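Local coordinates for nitrogenase molybdenum-iron protein beta chain (Clostridium pasteurianum, PDB 4WES), which forms, with the alpha chain, the molybdenum-iron component of nitrogenase, which reduces dinitrogen to ammonium using electrons from reduced ferredoxin and the energy of ATP, at the interface of chains C and A, the interface of chains B and A and the interface of chains C and B. Coordinates in Å, arbitrary orientation; residue numbers count along the deposited sequence, not the author numbering. Chains: chain A/B, Nitrogenase molybdenum-iron protein beta chain; chain C, Nitrogenase molybdenum-iron protein alpha chain.

Contact 1: the interface of chains C and A. Residues chain C 472, 477, 479, 505-506, 509, 512; chain A 304, 307-308.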
ATOM      1  N   GLN C 472     -26.132   6.360  -7.294  1.00  8.35           N
ATOM      2  CA  GLN C 472     -24.929   7.011  -7.823  1.00  8.37           C
ATOM      3  C   GLN C 472     -24.513   6.497  -9.207  1.00  8.64           C
ATOM      4  O   GLN C 472     -23.946   7.263  -9.982  1.00  9.10           O
ATOM      5  CB  GLN C 472     -23.782   6.952  -6.821  1.00  8.08           C
ATOM      6  CG  GLN C 472     -24.138   7.681  -5.543  1.00  8.32           C
ATOM      7  CD  GLN C 472     -22.989   8.147  -4.688  1.00  7.91           C
ATOM      8  OE1 GLN C 472     -23.153   9.113  -3.918  1.00  8.88           O
ATOM      9  NE2 GLN C 472     -21.852   7.485  -4.751  1.00  8.39           N
ATOM     10  N   LEU C 477     -26.066  12.077  -6.445  1.00  8.94           N
ATOM     11  CA  LEU C 477     -25.456  11.880  -5.150  1.00  8.43           C
ATOM     12  C   LEU C 477     -26.392  11.162  -4.190  1.00  8.07           C
ATOM     13  O   LEU C 477     -27.564  11.524  -4.058  1.00  9.14           O
ATOM     14  CB  LEU C 477     -25.109  13.239  -4.543  1.00  8.91           C
ATOM     15  CG  LEU C 477     -24.456  13.198  -3.169  1.00  8.77           C
ATOM     16  CD1 LEU C 477     -23.075  12.584  -3.226  1.00  9.67           C
ATOM     17  CD2 LEU C 477     -24.412  14.588  -2.548  1.00 10.39           C
ATOM     18  N   LYS C 479     -26.076  10.194  -0.126  1.00  8.10           N
ATOM     19  CA  LYS C 479     -25.413  10.078   1.167  1.00  7.75           C
ATOM     20  C   LYS C 479     -26.249   9.213   2.078  1.00  7.55           C
ATOM     21  O   LYS C 479     -27.482   9.313   2.129  1.00  8.81           O
ATOM     22  CB  LYS C 479     -25.139  11.459   1.769  1.00  9.17           C
ATOM     23  CG  LYS C 479     -24.014  12.226   1.045  1.00  9.72           C
ATOM     24  CD  LYS C 479     -22.687  11.517   1.095  1.00 10.95           C
ATOM     25  CE  LYS C 479     -21.503  12.283   0.545  1.00 10.95           C
ATOM     26  NZ  LYS C 479     -20.257  11.492   0.734  1.00 12.98           N
ATOM     27  N   ASN C 505     -19.103  18.546  -0.000  1.00  8.12           N
ATOM     28  CA  ASN C 505     -18.047  17.804  -0.670  1.00  8.60           C
ATOM     29  C   ASN C 505     -18.626  16.797  -1.680  1.00  8.54           C
ATOM     30  O   ASN C 505     -18.049  16.557  -2.748  1.00  9.19           O
ATOM     31  CB  ASN C 505     -17.161  17.087   0.350  1.00  8.35           C
ATOM     32  CG  ASN C 505     -16.225  18.007   1.085  1.00  9.76           C
ATOM     33  OD1 ASN C 505     -16.165  19.188   0.786  1.00 11.48           O
ATOM     34  ND2 ASN C 505     -15.468  17.451   2.036  1.00 10.74           N
ATOM     35  N   GLY C 506     -19.736  16.147  -1.314  1.00  8.11           N
ATOM     36  CA  GLY C 506     -20.369  15.208  -2.219  1.00  8.49           C
ATOM     37  C   GLY C 506     -20.905  15.859  -3.477  1.00  8.59           C
ATOM     38  O   GLY C 506     -20.666  15.376  -4.594  1.00  9.69           O
ATOM     39  N   THR C 509     -18.050  17.127  -5.912  1.00  8.97           N
ATOM     40  CA  THR C 509     -17.049  16.175  -6.427  1.00  9.38           C
ATOM     41  C   THR C 509     -16.959  16.302  -7.953  1.00  8.78           C
ATOM     42  O   THR C 509     -17.951  16.158  -8.656  1.00  9.09           O
ATOM     43  CB  THR C 509     -17.469  14.757  -6.014  1.00  9.37           C
ATOM     44  OG1 THR C 509     -17.306  14.618  -4.589  1.00  9.27           O
ATOM     45  CG2 THR C 509     -16.640  13.689  -6.675  1.00  9.44           C
ATOM     46  N   TRP C 512     -18.582  13.836 -11.057  1.00  9.13           N
ATOM     47  CA  TRP C 512     -19.948  13.804 -11.522  1.00 10.09           C
ATOM     48  C   TRP C 512     -20.092  14.375 -12.939  1.00 11.23           C
ATOM     49  O   TRP C 512     -21.011  13.967 -13.655  1.00 15.18           O
ATOM     50  CB  TRP C 512     -20.884  14.579 -10.588  1.00 10.33           C
ATOM     51  CG  TRP C 512     -21.060  14.015  -9.208  1.00  9.79           C
ATOM     52  CD1 TRP C 512     -20.716  14.602  -8.046  1.00 10.37           C
ATOM     53  CD2 TRP C 512     -21.615  12.738  -8.863  1.00  9.10           C
ATOM     54  NE1 TRP C 512     -21.046  13.800  -6.993  1.00 10.51           N
ATOM     55  CE2 TRP C 512     -21.611  12.647  -7.458  1.00  9.28           C
ATOM     56  CE3 TRP C 512     -22.185  11.695  -9.602  1.00  9.26           C
ATOM     57  CZ2 TRP C 512     -22.107  11.540  -6.783  1.00  9.61           C
ATOM     58  CZ3 TRP C 512     -22.678  10.583  -8.917  1.00 10.23           C
ATOM     59  CH2 TRP C 512     -22.639  10.529  -7.505  1.00  9.12           C
TER
ATOM     60  N   ILE A 304     -15.728   8.383  -7.852  1.00  7.77           N
ATOM     61  CA  ILE A 304     -16.949   8.696  -7.157  1.00  7.68           C
ATOM     62  C   ILE A 304     -17.029   7.865  -5.863  1.00  7.49           C
ATOM     63  O   ILE A 304     -17.325   8.432  -4.789  1.00  7.87           O
ATOM     64  CB  ILE A 304     -18.176   8.491  -8.049  1.00  8.11           C
ATOM     65  CG1 ILE A 304     -18.140   9.487  -9.206  1.00  9.23           C
ATOM     66  CG2 ILE A 304     -19.450   8.693  -7.238  1.00  9.45           C
ATOM     67  CD1 ILE A 304     -19.153   9.236 -10.299  1.00 10.25           C
ATOM     68  N   GLN A 307     -14.770   9.300  -3.204  1.00  7.31           N
ATOM     69  CA  GLN A 307     -14.700  10.742  -3.234  1.00  8.02           C
ATOM     70  C   GLN A 307     -14.514  11.389  -1.860  1.00  7.29           C
ATOM     71  O   GLN A 307     -13.824  12.416  -1.750  1.00  7.82           O
ATOM     72  CB  GLN A 307     -15.920  11.360  -3.917  1.00  7.80           C
ATOM     73  CG  GLN A 307     -17.258  11.054  -3.307  1.00  9.06           C
ATOM     74  CD  GLN A 307     -17.944  12.127  -2.533  1.00 29.19           C
ATOM     75  OE1 GLN A 307     -17.384  13.040  -1.960  1.00 11.09           O
ATOM     76  NE2 GLN A 307     -19.249  12.200  -2.839  1.00 47.03           N
ATOM     77  N   GLN A 308     -15.130  10.829  -0.823  1.00  7.30           N
ATOM     78  CA  GLN A 308     -15.156  11.570   0.441  1.00  8.11           C
ATOM     79  C   GLN A 308     -13.771  11.751   1.011  1.00  7.60           C
ATOM     80  O   GLN A 308     -13.525  12.689   1.793  1.00  8.76           O
ATOM     81  CB  GLN A 308     -16.060  10.854   1.472  1.00  8.16           C
ATOM     82  CG  GLN A 308     -15.396   9.634   2.100  1.00  7.85           C
ATOM     83  CD  GLN A 308     -16.417   8.751   2.794  1.00  9.37           C
ATOM     84  OE1 GLN A 308     -17.091   7.940   2.152  1.00 11.08           O
ATOM     85  NE2 GLN A 308     -16.553   8.936   4.072  1.00  9.78           N
TER
HETATM   86  O   HOH W   1     -19.495   8.001  -3.042  1.00  9.01           O
HETATM   87  O   HOH W   2     -18.420  13.900   0.712  1.00  9.74           O
HETATM   88  O   HOH W   3     -19.501   8.760   0.151  1.00 11.36           O
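This alpha-beta interface of the α2β2 tetramer is a mixed one, a small apolar patch flanked by amides and bridging waters, and it joins the C-terminal part of chain C to the end of helix 290-305 and the 3-10 turn 307-309 of chain A. A:Ile304 lays both methyl arms over one face of the six-membered ring of C:Trp512, CG2 above CH2 at 3.7 Å and CD1 over the CE3-CZ3 side. A beta-branched chain suits this place because its two arms span the ring. The indole is held by its own chain, NE1 donating to C:Gly506 O at 2.9 Å, with the acceptor close to the ring plane. C:Gln472 NE2 reaches A:Ile304 O through water 1, its bond to the water nearly straight.

A:Gln307 takes the crowded position between backbone N and carbonyl carbon (chi1 59°) and bends again at chi2, which carries its amide to C:Thr509 and C:Gly506. Its OE1 lies 3.1 Å from C:Thr509 OG1; a hydrogen bond is possible, but this hydroxyl also donates to C:Asn505 O at 2.8 Å, so the two acceptors would compete for one proton. Glycine lets the amide come close, NE2 standing 3.3 Å from C:Gly506 CA. C:Lys479 NZ holds two waters, at 3.0 Å from water 2 and 2.9 Å from water 3, which lead to A:Gln307 OE1 and A:Gln308 OE1. The site joins an alpha chain to a beta chain by methyl-on-indole packing and bridging waters.

Contact 2: the interface of chains B and A. Residues chain B 58, 393-394, 396-397, 414-415; chain A 456-457.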
ATOM      1  N   ARG B  58     -20.834  -3.552   0.545  1.00  7.32           N
ATOM      2  CA  ARG B  58     -19.730  -3.038   1.367  1.00  7.07           C
ATOM      3  C   ARG B  58     -18.356  -3.462   0.858  1.00  7.27           C
ATOM      4  O   ARG B  58     -17.374  -2.724   1.006  1.00  8.03           O
ATOM      5  CB  ARG B  58     -19.919  -3.481   2.835  1.00  7.38           C
ATOM      6  CG  ARG B  58     -21.047  -2.785   3.516  1.00  7.51           C
ATOM      7  CD  ARG B  58     -21.336  -3.398   4.903  1.00  7.35           C
ATOM      8  NE  ARG B  58     -22.289  -2.574   5.652  1.00  7.51           N
ATOM      9  CZ  ARG B  58     -23.004  -3.016   6.687  1.00  7.12           C
ATOM     10  NH1 ARG B  58     -22.787  -4.234   7.187  1.00  7.77           N
ATOM     11  NH2 ARG B  58     -23.913  -2.219   7.216  1.00  7.59           N
ATOM     12  N   THR B 393     -11.163  -7.903   6.288  1.00  7.36           N
ATOM     13  CA  THR B 393     -11.167  -6.673   7.072  1.00  7.33           C
ATOM     14  C   THR B 393     -11.061  -6.877   8.569  1.00  7.37           C
ATOM     15  O   THR B 393     -10.461  -6.055   9.280  1.00  8.04           O
ATOM     16  CB  THR B 393     -12.381  -5.827   6.697  1.00  8.09           C
ATOM     17  OG1 THR B 393     -12.215  -5.332   5.368  1.00  8.64           O
ATOM     18  CG2 THR B 393     -12.658  -4.670   7.625  1.00  8.93           C
ATOM     19  N   TYR B 394     -11.683  -7.930   9.091  1.00  7.72           N
ATOM     20  CA  TYR B 394     -11.759  -8.100  10.548  1.00  8.48           C
ATOM     21  C   TYR B 394     -10.419  -8.363  11.198  1.00  8.00           C
ATOM     22  O   TYR B 394     -10.281  -8.167  12.406  1.00  8.92           O
ATOM     23  CB  TYR B 394     -12.800  -9.171  10.902  1.00  8.32           C
ATOM     24  CG  TYR B 394     -14.192  -8.673  10.614  1.00  7.75           C
ATOM     25  CD1 TYR B 394     -14.795  -7.752  11.467  1.00  8.09           C
ATOM     26  CD2 TYR B 394     -14.916  -9.087   9.504  1.00  8.23           C
ATOM     27  CE1 TYR B 394     -16.058  -7.243  11.220  1.00  8.24           C
ATOM     28  CE2 TYR B 394     -16.184  -8.582   9.262  1.00  8.44           C
ATOM     29  CZ  TYR B 394     -16.759  -7.689  10.105  1.00  7.88           C
ATOM     30  OH  TYR B 394     -18.025  -7.202   9.875  1.00  8.65           O
ATOM     31  N   LYS B 396      -8.071  -6.354  10.928  1.00  8.14           N
ATOM     32  CA  LYS B 396      -7.503  -5.044  11.220  1.00  9.42           C
ATOM     33  C   LYS B 396      -7.415  -4.750  12.700  1.00  7.90           C
ATOM     34  O   LYS B 396      -6.563  -3.980  13.149  1.00  8.95           O
ATOM     35  CB  LYS B 396      -8.332  -3.898  10.497  1.00 10.87           C
ATOM     36  CG  LYS B 396      -9.713  -3.677  11.058  1.00 10.51           C
ATOM     37  CD  LYS B 396     -10.746  -2.881  10.197  1.00 11.60           C
ATOM     38  CE  LYS B 396     -10.447  -1.470  10.078  1.00 11.93           C
ATOM     39  NZ  LYS B 396     -11.240  -0.810   9.054  1.00  8.91           N
ATOM     40  N   PHE B 397      -8.336  -5.311  13.476  1.00  7.68           N
ATOM     41  CA  PHE B 397      -8.351  -5.081  14.938  1.00  7.75           C
ATOM     42  C   PHE B 397      -7.162  -5.745  15.584  1.00  7.67           C
ATOM     43  O   PHE B 397      -6.541  -5.162  16.487  1.00  9.10           O
ATOM     44  CB  PHE B 397      -9.653  -5.632  15.547  1.00  8.46           C
ATOM     45  CG  PHE B 397     -10.898  -4.907  15.135  1.00  8.60           C
ATOM     46  CD1 PHE B 397     -11.599  -5.279  13.989  1.00  9.94           C
ATOM     47  CD2 PHE B 397     -11.431  -3.895  15.914  1.00  8.22           C
ATOM     48  CE1 PHE B 397     -12.748  -4.635  13.635  1.00 12.13           C
ATOM     49  CE2 PHE B 397     -12.582  -3.249  15.576  1.00  9.91           C
ATOM     50  CZ  PHE B 397     -13.255  -3.622  14.424  1.00 11.86           C
ATOM     51  N   MET B 414     -13.994  -4.518   3.285  1.00  7.23           N
ATOM     52  CA  MET B 414     -15.065  -3.510   3.286  1.00  7.53           C
ATOM     53  C   MET B 414     -14.533  -2.111   3.591  1.00  7.47           C
ATOM     54  O   MET B 414     -15.351  -1.207   3.755  1.00  7.79           O
ATOM     55  CB  MET B 414     -16.140  -3.863   4.316  1.00  8.30           C
ATOM     56  CG  MET B 414     -16.769  -5.217   4.024  1.00  8.52           C
ATOM     57  SD  MET B 414     -18.084  -5.685   5.141  1.00  9.35           S
ATOM     58  CE  MET B 414     -17.186  -5.992   6.658  1.00 12.03           C
ATOM     59  N   ASP B 415     -13.218  -1.941   3.623  1.00  7.59           N
ATOM     60  CA  ASP B 415     -12.653  -0.716   4.142  1.00  7.74           C
ATOM     61  C   ASP B 415     -11.604  -0.088   3.244  1.00  7.74           C
ATOM     62  O   ASP B 415     -10.919   0.820   3.689  1.00  8.21           O
ATOM     63  CB  ASP B 415     -12.117  -0.911   5.573  1.00  7.67           C
ATOM     64  CG  ASP B 415     -11.094  -2.028   5.722  1.00  7.34           C
ATOM     65  OD1 ASP B 415     -10.967  -2.894   4.812  1.00  8.09           O
ATOM     66  OD2 ASP B 415     -10.406  -2.009   6.768  1.00  8.44           O
TER
ATOM     67  N   VAL A 456     -15.198  -0.570  11.282  1.00  7.86           N
ATOM     68  CA  VAL A 456     -15.100  -1.689  10.361  1.00  8.42           C
ATOM     69  C   VAL A 456     -15.102  -1.207   8.886  1.00  7.45           C
ATOM     70  O   VAL A 456     -14.080  -1.269   8.233  1.00  8.49           O
ATOM     71  CB  VAL A 456     -16.219  -2.753  10.610  1.00  8.14           C
ATOM     72  CG1 VAL A 456     -16.204  -3.825   9.534  1.00  8.64           C
ATOM     73  CG2 VAL A 456     -16.031  -3.403  11.965  1.00  9.80           C
ATOM     74  N   VAL A 457     -16.243  -0.707   8.431  1.00  7.75           N
ATOM     75  CA  VAL A 457     -16.397  -0.263   7.035  1.00  7.77           C
ATOM     76  C   VAL A 457     -15.817   1.141   6.882  1.00  7.86           C
ATOM     77  O   VAL A 457     -15.902   1.984   7.786  1.00  8.01           O
ATOM     78  CB  VAL A 457     -17.874  -0.317   6.634  1.00  7.27           C
ATOM     79  CG1 VAL A 457     -18.072   0.074   5.170  1.00  8.23           C
ATOM     80  CG2 VAL A 457     -18.442  -1.701   6.859  1.00  8.45           C
TER
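The C-terminal tail of chain A, a loop at A:Val456 and A:Val457, lies against chain B where the 3-10 turn 393-395, the start of helix 396-402, the loop at B:Met414 and B:Asp415, and the end of helix 46-60 meet. The two methyls of A:Val456 part company: CG1, anti to the backbone N (chi1 173°), meets B:Met414 CE at 3.7 Å and the CE1 corner of B:Tyr394, whereas CG2 touches B:Phe397 at the ring edge, in plane, 3.7 Å from CZ. A compact branched residue can send a methyl to each side among these three neighbours, and the flexible thioether of methionine fits alongside.

The carbonyl of A:Val456 receives a hydrogen bond from B:Lys396 NZ at 3.0 Å, the donor tilted 27° from the carbonyl plane. The same NZ makes a 2.7 Å salt bridge to B:Asp415 OD2 on the anti side of the carboxylate, which should limit the swing of the lysine tip. B:Asp415 is steadied in turn by B:Thr393 OG1, which approaches OD1 from above the carboxylate plane at 2.8 Å and accepts from B:Met414 N. A:Val457 packs CG2 against B:Arg58 CD at 3.9 Å, using its aliphatic part. With its symmetry twin, the site anchors each beta chain's tail on the other.

Contact 3: the interface of chains C and B. Residues chain C 107, 122, 125-126, 129; chain B 12-16.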
ATOM      1  N   SER C 107     -21.852 -16.036  19.332  1.00  8.52           N
ATOM      2  CA  SER C 107     -22.991 -16.823  18.909  0.52  8.65           C
ATOM      3  C   SER C 107     -22.802 -18.284  19.228  1.00  8.77           C
ATOM      4  O   SER C 107     -21.723 -18.750  19.626  1.00  9.35           O
ATOM      5  CB  SER C 107     -23.195 -16.698  17.428  0.52  7.48           C
ATOM      6  OG  SER C 107     -22.199 -17.430  16.743  0.52  8.33           O
ATOM      7  N   LYS C 122     -26.105 -26.521  23.608  1.00 11.23           N
ATOM      8  CA  LYS C 122     -25.042 -25.678  23.135  1.00 10.99           C
ATOM      9  C   LYS C 122     -25.212 -24.256  23.656  1.00 10.96           C
ATOM     10  O   LYS C 122     -24.252 -23.580  24.007  1.00 10.68           O
ATOM     11  CB  LYS C 122     -24.971 -25.690  21.607  1.00 11.15           C
ATOM     12  CG  LYS C 122     -23.708 -25.047  21.044  1.00 11.65           C
ATOM     13  CD  LYS C 122     -23.561 -25.238  19.551  1.00 11.49           C
ATOM     14  CE  LYS C 122     -22.170 -24.896  19.071  1.00 11.85           C
ATOM     15  NZ  LYS C 122     -22.112 -24.955  17.581  1.00 12.38           N
ATOM     16  N   ASP C 125     -24.100 -24.156  27.251  1.00  9.89           N
ATOM     17  CA  ASP C 125     -22.660 -24.207  27.312  1.00 10.54           C
ATOM     18  C   ASP C 125     -21.996 -22.926  26.853  1.00 10.02           C
ATOM     19  O   ASP C 125     -20.990 -22.492  27.435  1.00 10.38           O
ATOM     20  CB  ASP C 125     -22.116 -25.407  26.541  1.00 10.70           C
ATOM     21  CG  ASP C 125     -22.469 -26.753  27.156  1.00 12.39           C
ATOM     22  OD1 ASP C 125     -22.889 -26.820  28.326  1.00 13.10           O
ATOM     23  OD2 ASP C 125     -22.285 -27.782  26.424  1.00 13.73           O
ATOM     24  N   ALA C 126     -22.596 -22.267  25.853  1.00  9.81           N
ATOM     25  CA  ALA C 126     -22.080 -20.984  25.385  1.00  9.27           C
ATOM     26  C   ALA C 126     -22.257 -19.888  26.410  1.00  9.14           C
ATOM     27  O   ALA C 126     -21.388 -19.029  26.586  1.00  9.42           O
ATOM     28  CB  ALA C 126     -22.740 -20.591  24.072  1.00  9.43           C
ATOM     29  N   GLU C 129     -19.529 -20.474  28.935  1.00  9.83           N
ATOM     30  CA  GLU C 129     -18.237 -20.021  28.417  1.00  8.86           C
ATOM     31  C   GLU C 129     -18.137 -18.517  28.415  1.00  9.96           C
ATOM     32  O   GLU C 129     -17.108 -17.975  28.810  1.00 10.13           O
ATOM     33  CB  GLU C 129     -17.966 -20.605  27.033  1.00  9.98           C
ATOM     34  CG  GLU C 129     -17.632 -22.079  27.050  1.00 10.53           C
ATOM     35  CD  GLU C 129     -17.415 -22.745  25.693  1.00 10.79           C
ATOM     36  OE1 GLU C 129     -17.601 -22.116  24.650  1.00 12.28           O
ATOM     37  OE2 GLU C 129     -17.030 -23.941  25.717  1.00 13.19           O
TER
ATOM     38  N   ARG B  12     -12.623 -23.311  23.524  1.00 14.05           N
ATOM     39  CA  ARG B  12     -14.059 -23.210  23.605  1.00 13.60           C
ATOM     40  C   ARG B  12     -14.688 -24.368  22.866  1.00 14.41           C
ATOM     41  O   ARG B  12     -14.166 -24.817  21.836  1.00 16.84           O
ATOM     42  CB  ARG B  12     -14.558 -21.887  22.974  1.00 12.65           C
ATOM     43  CG  ARG B  12     -14.263 -20.700  23.822  1.00 12.49           C
ATOM     44  CD  ARG B  12     -14.418 -19.409  23.058  1.00 11.23           C
ATOM     45  NE  ARG B  12     -13.277 -19.180  22.171  1.00 11.12           N
ATOM     46  CZ  ARG B  12     -13.325 -19.004  20.854  1.00  9.96           C
ATOM     47  NH1 ARG B  12     -14.478 -18.982  20.188  1.00  9.88           N
ATOM     48  NH2 ARG B  12     -12.195 -18.828  20.204  1.00 10.15           N
ATOM     49  N   LYS B  13     -15.814 -24.825  23.374  1.00 12.98           N
ATOM     50  CA  LYS B  13     -16.593 -25.906  22.749  1.00 16.38           C
ATOM     51  C   LYS B  13     -17.941 -25.414  22.215  1.00 14.83           C
ATOM     52  O   LYS B  13     -18.591 -26.177  21.499  1.00 19.50           O
ATOM     53  CB  LYS B  13     -16.838 -27.074  23.747  1.00 16.79           C
ATOM     54  CG  LYS B  13     -15.614 -27.710  24.355  1.00 23.40           C
ATOM     55  CD  LYS B  13     -15.986 -28.833  25.319  1.00 37.68           C
ATOM     56  CE  LYS B  13     -14.768 -29.331  26.077  1.00 42.22           C
ATOM     57  NZ  LYS B  13     -14.959 -30.691  26.654  1.00 78.71           N
ATOM     58  N   ALA B  14     -18.406 -24.243  22.623  1.00 11.36           N
ATOM     59  CA  ALA B  14     -19.765 -23.816  22.309  1.00 10.01           C
ATOM     60  C   ALA B  14     -19.871 -22.385  21.798  1.00  9.95           C
ATOM     61  O   ALA B  14     -20.630 -22.114  20.856  1.00 12.58           O
ATOM     62  CB  ALA B  14     -20.671 -24.029  23.508  1.00 11.03           C
ATOM     63  N   LEU B  15     -19.154 -21.474  22.437  1.00  9.78           N
ATOM     64  CA  LEU B  15     -19.263 -20.056  22.089  1.00  9.75           C
ATOM     65  C   LEU B  15     -18.323 -19.713  20.952  1.00  9.30           C
ATOM     66  O   LEU B  15     -17.113 -19.824  21.073  1.00 10.33           O
ATOM     67  CB  LEU B  15     -18.872 -19.238  23.324  1.00  9.50           C
ATOM     68  CG  LEU B  15     -19.008 -17.749  23.189  1.00  9.54           C
ATOM     69  CD1 LEU B  15     -20.452 -17.291  23.128  1.00 10.31           C
ATOM     70  CD2 LEU B  15     -18.321 -17.060  24.373  1.00 10.51           C
ATOM     71  N   ARG B  16     -18.918 -19.297  19.823  1.00  8.88           N
ATOM     72  CA  ARG B  16     -18.169 -18.853  18.647  1.00  8.23           C
ATOM     73  C   ARG B  16     -17.988 -17.336  18.766  1.00  8.85           C
ATOM     74  O   ARG B  16     -18.939 -16.624  19.043  1.00  9.68           O
ATOM     75  CB  ARG B  16     -18.957 -19.240  17.416  1.00  8.84           C
ATOM     76  CG  ARG B  16     -18.380 -18.784  16.086  1.00  9.21           C
ATOM     77  CD  ARG B  16     -17.022 -19.348  15.762  1.00  9.96           C
ATOM     78  NE  ARG B  16     -17.080 -20.805  15.626  1.00 10.44           N
ATOM     79  CZ  ARG B  16     -16.062 -21.620  15.832  1.00 12.35           C
ATOM     80  NH1 ARG B  16     -14.896 -21.171  16.274  1.00 14.28           N
ATOM     81  NH2 ARG B  16     -16.205 -22.927  15.632  1.00 15.29           N
TER
HETATM   82  O   HOH W   4     -20.091 -15.349  16.419  1.00 12.91           O
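C:Glu129 directs its carboxylate at three successive backbone amides of chain B. OE1 accepts from B:Leu15 N at 2.8 Å, nearly along its C-O axis, and from B:Ala14 N at 3.0 Å on the syn side; both donors come from the same face of the carboxylate plane. OE2 takes B:Lys13 N at 2.8 Å, also on the syn side, although B:Lys13 is poorly ordered. Glutamate suits the task because its long chain, extended beyond CG (chi2 177°), spans from helix 120-134 to the loop and offers two oxygens to N-H groups. Beside it, the small B:Ala14 lets its methyl settle on the helix, 3.6 Å from C:Asp125 CB, where C:Ala126 is equally slight.

Next along the chain, B:Arg16 and C:Ser107 form an antiparallel bridge, B:Arg16 N to C:Ser107 O at 2.9 Å and C:Ser107 N to B:Arg16 O at 3.0 Å. The serine hydroxyl adds a water-mediated link to that B:Arg16 carbonyl. Farther out, B:Arg12 bends at chi3 (-77°) and gives NH1 to B:Leu15 O at 2.9 Å, which may brace the loop that presents the amides; its positive charge may also stabilise the C:Glu129 carboxylate from a distance. The site pins the N-terminal segment of a beta chain to an alpha chain, shortly before the cluster ligand B:Cys23.

The contacts share chains but no residues: chain A takes part in contacts 1 and 2, chain B in contacts 2 and 3, and chain C in contacts 1 and 3. Measured between the centres of their C-alpha atoms, contact 2 lies about 21 Å from contact 1 and 25 Å from contact 3, while contacts 1 and 3 are about 44 Å apart, so contact 2 sits roughly between them. One alpha chain therefore touches both beta chains, which also grip each other. This closed triangle, repeated in the other half, ties two alpha-beta pairs into one tetramer; each [8Fe-7S] cluster needs one such pair.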